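Local structure of universal stress protein MT1672 (Mycobacterium tuberculosis, 1TQ8) at residues I49-L54 / A77-I82. The protein is a universal stress protein A family member whose precise function is not established, although relatives in this family include nucleotide-binding proteins of the stress response. Numbering follows the deposited sequence.
Sequences IASAYL and APIYEI
Ile79, in the first turn of helix 79-91, sends its CD1 methyl against the C-terminal end of strand 46-52, where it meets Ser51, Ala52 and Tyr53 in turn. Most of the apolar contact is made by this methyl: Ile79 CD1 lies 3.9 Å from Tyr53 CA, 4.0 Å from Tyr53 CB and 3.9 Å from Ser51 CB. CG1 stands anti to the backbone N (chi1 -177°) and CD1 continues in an extended chain (chi2 178°), giving the side chain its full length toward the strand. Ile79 CG2 approaches the Tyr53 ring obliquely; within the helical segment it also lies 4.0 Å above one face of the Tyr80 ring, offset toward its rim.

Polar atoms of the strand take part by van der Waals contact. Ser51 O lies 3.3 Å from Ile79 CD1, and Ser51 OG packs 3.9 Å from Ile79 CG1, with Ile82 CG2 more distant at 4.4 Å. The hydroxyl's polar need is met elsewhere, by a hydrogen bond with Thr24 O.

Further along the same interface Ser51 touches Leu83, and Ile49 reaches Ala86 and Ala90. Helix 79-91 thus packs on one face of the parallel sheet and leads on to strand 97-103, beside strand 46-52: the beta-alpha-beta crossover of the Rossmann-like universal stress protein fold.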
# COMPACT_ATOMS: atom_id res chain seq x y z
N ILE A 49 -24.62 0.34 -3.77
CA ILE A 49 -23.72 1.07 -4.65
C ILE A 49 -23.38 2.42 -4.05
O ILE A 49 -24.27 3.23 -3.80
CB ILE A 49 -24.33 1.34 -6.02
CG1 ILE A 49 -24.77 0.03 -6.67
CG2 ILE A 49 -23.30 2.05 -6.90
CD1 ILE A 49 -25.29 0.22 -8.09
N ALA A 50 -22.09 2.66 -3.84
CA ALA A 50 -21.64 3.91 -3.24
C ALA A 50 -20.79 4.77 -4.15
O ALA A 50 -20.10 4.27 -5.04
CB ALA A 50 -20.86 3.62 -1.94
N SER A 51 -20.85 6.08 -3.92
CA SER A 51 -20.06 7.04 -4.67
C SER A 51 -19.70 8.20 -3.76
O SER A 51 -20.54 8.72 -3.03
CB SER A 51 -20.84 7.56 -5.88
OG SER A 51 -20.01 8.36 -6.69
N ALA A 52 -18.44 8.61 -3.81
CA ALA A 52 -17.98 9.70 -2.96
C ALA A 52 -18.46 11.03 -3.50
O ALA A 52 -18.37 11.30 -4.70
CB ALA A 52 -16.46 9.69 -2.88
N TYR A 53 -18.99 11.86 -2.62
CA TYR A 53 -19.44 13.18 -3.01
C TYR A 53 -18.23 14.08 -2.84
O TYR A 53 -17.63 14.11 -1.77
CB TYR A 53 -20.57 13.65 -2.11
CG TYR A 53 -21.01 15.06 -2.37
CD1 TYR A 53 -21.45 15.45 -3.63
CD2 TYR A 53 -21.03 16.00 -1.34
CE1 TYR A 53 -21.90 16.75 -3.86
CE2 TYR A 53 -21.47 17.30 -1.56
CZ TYR A 53 -21.91 17.66 -2.82
OH TYR A 53 -22.38 18.94 -3.05
N LEU A 54 -17.86 14.80 -3.88
CA LEU A 54 -16.70 15.67 -3.81
C LEU A 54 -17.08 17.14 -3.56
O LEU A 54 -16.75 17.71 -2.51
CB LEU A 54 -15.87 15.53 -5.08
CG LEU A 54 -15.54 14.07 -5.43
CD1 LEU A 54 -15.06 13.99 -6.87
CD2 LEU A 54 -14.49 13.53 -4.48
N ALA A 77 -27.87 17.15 -7.34
CA ALA A 77 -26.45 16.86 -7.47
C ALA A 77 -26.18 15.76 -8.51
O ALA A 77 -26.87 14.75 -8.54
CB ALA A 77 -25.86 16.48 -6.13
N PRO A 78 -25.16 15.97 -9.37
CA PRO A 78 -24.73 15.05 -10.43
C PRO A 78 -24.40 13.65 -9.92
O PRO A 78 -24.41 12.68 -10.68
CB PRO A 78 -23.49 15.73 -11.00
CG PRO A 78 -23.82 17.18 -10.83
CD PRO A 78 -24.40 17.23 -9.44
N ILE A 79 -24.08 13.54 -8.64
CA ILE A 79 -23.75 12.24 -8.09
C ILE A 79 -24.96 11.30 -8.16
O ILE A 79 -24.80 10.09 -8.34
CB ILE A 79 -23.22 12.37 -6.63
CG1 ILE A 79 -22.82 11.00 -6.10
CG2 ILE A 79 -24.25 13.04 -5.74
CD1 ILE A 79 -22.24 11.05 -4.68
N TYR A 80 -26.17 11.84 -8.07
CA TYR A 80 -27.37 11.01 -8.14
C TYR A 80 -27.60 10.38 -9.52
O TYR A 80 -28.15 9.28 -9.62
CB TYR A 80 -28.59 11.80 -7.69
CG TYR A 80 -28.57 12.06 -6.20
CD1 TYR A 80 -28.29 13.33 -5.70
CD2 TYR A 80 -28.75 11.01 -5.28
CE1 TYR A 80 -28.18 13.55 -4.34
CE2 TYR A 80 -28.64 11.24 -3.91
CZ TYR A 80 -28.36 12.51 -3.45
OH TYR A 80 -28.25 12.75 -2.09
N GLU A 81 -27.16 11.05 -10.58
CA GLU A 81 -27.31 10.51 -11.93
C GLU A 81 -26.36 9.32 -12.06
O GLU A 81 -26.72 8.27 -12.61
CB GLU A 81 -26.97 11.57 -12.97
CG GLU A 81 -27.00 11.04 -14.39
CD GLU A 81 -26.87 12.13 -15.43
OE1 GLU A 81 -26.94 11.81 -16.64
OE2 GLU A 81 -26.70 13.31 -15.06
N ILE A 82 -25.14 9.49 -11.56
CA ILE A 82 -24.14 8.44 -11.57
C ILE A 82 -24.67 7.26 -10.76
O ILE A 82 -24.55 6.12 -11.17
CB ILE A 82 -22.82 8.94 -10.94
CG1 ILE A 82 -22.14 9.94 -11.87
CG2 ILE A 82 -21.90 7.75 -10.63
CD1 ILE A 82 -20.95 10.63 -11.26